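PDB 5G4I: phospholyase from Arthrobacter aurescens, which cleaves phosphoethanolamine with the help of pyridoxal 5'-phosphate, a lyase reaction carried out on a class III transaminase fold. Local coordinates for residues H66-A77 and A320-M329. Sequence-based numbering, arbitrary orientation.
Sequences HVGHANPAVADA and AAGLAVLRYM
H66 meets M329 edge-on: its NE2 gives a weak hydrogen bond to SD at 3.5 Å, with the sulfur in the plane of the imidazole. With CG between the backbone N and the carbonyl carbon (chi1 75°) and the chain then extended at chi2, the methionine carries SD to that edge, while V325 CG1 meets CD2 of the same ring. V67 follows, running past Y328 in the opposite direction, its CB 3.6 Å from CD1 of the phenol ring; its backbone N is held by N285. N71 then does three jobs. As N-cap of helix 72-82 its OD1 accepts from V74 N at 3.1 Å, and its ND2 donates almost straight (167°) to V67 O. With CG anti to the backbone N (chi1 -179°), the amide reaches over one ring face of Y328 and stands nearly perpendicular to it, ND2 3.4 Å above the centre. Replaced by an alanine, N71 would probably leave V74 N and V67 O without these partners and uncover that tyrosine face. Beyond the cap, segments 72-77 and 320-329 run roughly antiparallel, axes 8.6 Å apart at closest approach. V74 CG2 touches V325 CG2, and A77 CB lies 3.9 Å from A324 CB, these small alanines permitting the approach. The chemistry thus changes from polar and aromatic at the loop to mostly aliphatic farther along the helices, one asparagine amide tying cap, loop and ring together.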
loop_
_atom_site.group_PDB
_atom_site.type_symbol
_atom_site.label_atom_id
_atom_site.label_comp_id
_atom_site.label_asym_id
_atom_site.label_seq_id
_atom_site.Cartn_x
_atom_site.Cartn_y
_atom_site.Cartn_z
ATOM N N HIS A 66 -13.749 8.971 9.184
ATOM C CA HIS A 66 -14.397 8.374 10.367
ATOM C C HIS A 66 -14.779 9.396 11.455
ATOM O O HIS A 66 -15.902 9.296 12.027
ATOM C CB HIS A 66 -13.380 7.360 11.013
ATOM C CG HIS A 66 -13.970 6.438 12.051
ATOM N ND1 HIS A 66 -14.959 5.531 11.758
ATOM C CD2 HIS A 66 -13.660 6.276 13.365
ATOM C CE1 HIS A 66 -15.213 4.830 12.863
ATOM N NE2 HIS A 66 -14.467 5.279 13.835
ATOM N N VAL A 67 -13.904 10.372 11.750
ATOM C CA VAL A 67 -14.159 11.390 12.768
ATOM C C VAL A 67 -14.527 12.776 12.214
ATOM O O VAL A 67 -14.366 13.803 12.902
ATOM C CB VAL A 67 -13.051 11.439 13.851
ATOM C CG1 VAL A 67 -13.041 10.085 14.637
ATOM C CG2 VAL A 67 -11.642 11.674 13.311
ATOM N N GLY A 68 -14.911 12.773 10.960
ATOM C CA GLY A 68 -15.441 13.951 10.295
ATOM C C GLY A 68 -14.433 14.665 9.365
ATOM O O GLY A 68 -13.179 14.603 9.565
ATOM N N HIS A 69 -14.950 15.290 8.307
ATOM C CA HIS A 69 -14.106 16.082 7.420
ATOM C C HIS A 69 -13.368 17.235 8.140
ATOM O O HIS A 69 -13.969 17.943 8.982
ATOM C CB HIS A 69 -14.977 16.694 6.286
ATOM C CG HIS A 69 -15.657 15.668 5.457
ATOM N ND1 HIS A 69 -14.986 14.882 4.551
ATOM C CD2 HIS A 69 -16.962 15.260 5.408
ATOM C CE1 HIS A 69 -15.848 14.048 3.982
ATOM N NE2 HIS A 69 -17.058 14.265 4.487
ATOM N N ALA A 70 -12.064 17.379 7.810
ATOM C CA ALA A 70 -11.260 18.459 8.389
ATOM C C ALA A 70 -11.111 18.484 9.910
ATOM O O ALA A 70 -10.914 19.508 10.526
ATOM C CB ALA A 70 -11.734 19.870 7.839
ATOM N N ASN A 71 -11.225 17.274 10.513
ATOM C CA ASN A 71 -11.131 17.167 11.939
ATOM C C ASN A 71 -9.817 17.819 12.416
ATOM O O ASN A 71 -8.683 17.412 12.006
ATOM C CB ASN A 71 -11.183 15.675 12.400
ATOM C CG ASN A 71 -11.121 15.518 13.891
ATOM O OD1 ASN A 71 -10.075 15.873 14.535
ATOM N ND2 ASN A 71 -12.216 14.978 14.490
ATOM N N PRO A 72 -9.921 18.820 13.318
ATOM C CA PRO A 72 -8.697 19.544 13.663
ATOM C C PRO A 72 -7.757 18.866 14.609
ATOM O O PRO A 72 -6.526 19.160 14.576
ATOM C CB PRO A 72 -9.222 20.901 14.216
ATOM C CG PRO A 72 -10.610 20.585 14.711
ATOM C CD PRO A 72 -11.155 19.494 13.793
ATOM N N ALA A 73 -8.251 17.991 15.462
ATOM C CA ALA A 73 -7.334 17.204 16.294
ATOM C C ALA A 73 -6.457 16.271 15.477
ATOM O O ALA A 73 -5.224 16.076 15.776
ATOM C CB ALA A 73 -8.106 16.365 17.275
ATOM N N VAL A 74 -7.027 15.642 14.435
ATOM C CA VAL A 74 -6.193 14.817 13.564
ATOM C C VAL A 74 -5.163 15.634 12.763
ATOM O O VAL A 74 -3.992 15.309 12.693
ATOM C CB VAL A 74 -7.076 13.935 12.582
ATOM C CG1 VAL A 74 -6.198 13.104 11.660
ATOM C CG2 VAL A 74 -7.995 13.011 13.371
ATOM N N ALA A 75 -5.600 16.774 12.241
ATOM C CA ALA A 75 -4.710 17.627 11.477
ATOM C C ALA A 75 -3.529 18.130 12.347
ATOM O O ALA A 75 -2.368 18.098 11.910
ATOM C CB ALA A 75 -5.459 18.839 10.934
ATOM N N ASP A 76 -3.837 18.575 13.581
ATOM C CA ASP A 76 -2.806 19.075 14.500
ATOM C C ASP A 76 -1.809 17.973 14.858
ATOM O O ASP A 76 -0.558 18.180 14.932
ATOM C CB ASP A 76 -3.460 19.654 15.772
ATOM C CG ASP A 76 -4.143 20.945 15.505
ATOM O OD1 ASP A 76 -3.983 21.622 14.470
ATOM O OD2 ASP A 76 -4.898 21.358 16.378
ATOM N N ALA A 77 -2.301 16.734 15.127
ATOM C CA ALA A 77 -1.403 15.652 15.509
ATOM C C ALA A 77 -0.418 15.315 14.372
ATOM O O ALA A 77 0.813 15.090 14.601
ATOM C CB ALA A 77 -2.188 14.388 15.901
ATOM N N ALA A 320 0.806 8.854 14.590
ATOM C CA ALA A 320 0.131 10.047 15.196
ATOM C C ALA A 320 -1.312 10.160 14.689
ATOM O O ALA A 320 -2.262 10.452 15.450
ATOM C CB ALA A 320 0.961 11.316 14.963
ATOM N N ALA A 321 -1.527 9.995 13.347
ATOM C CA ALA A 321 -2.852 10.010 12.756
ATOM C C ALA A 321 -3.801 8.945 13.356
ATOM O O ALA A 321 -4.948 9.235 13.787
ATOM C CB ALA A 321 -2.763 9.805 11.273
ATOM N N GLY A 322 -3.267 7.698 13.432
ATOM C CA GLY A 322 -4.117 6.633 13.970
ATOM C C GLY A 322 -4.424 6.803 15.472
ATOM O O GLY A 322 -5.568 6.521 15.901
ATOM N N LEU A 323 -3.441 7.323 16.247
ATOM C CA LEU A 323 -3.695 7.567 17.684
ATOM C C LEU A 323 -4.771 8.660 17.840
ATOM O O LEU A 323 -5.652 8.549 18.713
ATOM C CB LEU A 323 -2.379 7.982 18.358
ATOM C CG LEU A 323 -1.437 6.931 18.865
ATOM C CD1 LEU A 323 -0.033 7.604 19.060
ATOM C CD2 LEU A 323 -2.052 6.342 20.195
ATOM N N ALA A 324 -4.701 9.719 17.011
ATOM C CA ALA A 324 -5.722 10.802 17.108
ATOM C C ALA A 324 -7.116 10.391 16.758
ATOM O O ALA A 324 -8.123 10.841 17.393
ATOM C CB ALA A 324 -5.271 11.996 16.283
ATOM N N VAL A 325 -7.247 9.460 15.809
ATOM C CA VAL A 325 -8.576 8.883 15.470
ATOM C C VAL A 325 -9.163 8.122 16.666
ATOM O O VAL A 325 -10.355 8.315 17.032
ATOM C CB VAL A 325 -8.547 8.007 14.189
ATOM C CG1 VAL A 325 -9.852 7.228 13.997
ATOM C CG2 VAL A 325 -8.280 8.944 13.001
ATOM N N LEU A 326 -8.340 7.218 17.278
ATOM C CA LEU A 326 -8.832 6.472 18.413
ATOM C C LEU A 326 -9.133 7.351 19.617
ATOM O O LEU A 326 -10.178 7.187 20.275
ATOM C CB LEU A 326 -7.824 5.378 18.825
ATOM C CG LEU A 326 -7.664 4.120 17.951
ATOM C CD1 LEU A 326 -6.479 3.237 18.442
ATOM C CD2 LEU A 326 -8.963 3.348 17.851
ATOM N N ARG A 327 -8.264 8.344 19.870
ATOM C CA ARG A 327 -8.485 9.246 21.017
ATOM C C ARG A 327 -9.817 10.027 20.833
ATOM O O ARG A 327 -10.602 10.214 21.774
ATOM C CB ARG A 327 -7.310 10.188 21.264
ATOM C CG ARG A 327 -7.681 11.175 22.371
ATOM N N TYR A 328 -10.060 10.576 19.623
ATOM C CA TYR A 328 -11.256 11.325 19.360
ATOM C C TYR A 328 -12.502 10.522 19.449
ATOM O O TYR A 328 -13.512 10.895 20.125
ATOM C CB TYR A 328 -11.179 12.087 17.994
ATOM C CG TYR A 328 -12.268 13.072 17.775
ATOM C CD1 TYR A 328 -13.518 12.706 17.215
ATOM C CD2 TYR A 328 -12.041 14.436 18.079
ATOM C CE1 TYR A 328 -14.518 13.650 17.067
ATOM C CE2 TYR A 328 -13.064 15.363 17.924
ATOM C CZ TYR A 328 -14.262 14.947 17.413
ATOM O OH TYR A 328 -15.341 15.871 17.207
ATOM N N MET A 329 -12.474 9.301 18.864
ATOM C CA MET A 329 -13.680 8.466 18.970
ATOM C C MET A 329 -13.998 8.063 20.438
ATOM O O MET A 329 -15.185 7.951 20.803
ATOM C CB MET A 329 -13.691 7.216 17.927
ATOM C CG MET A 329 -12.813 6.139 18.310
ATOM S SD MET A 329 -13.191 4.727 17.096
ATOM C CE MET A 329 -14.668 4.043 17.793
#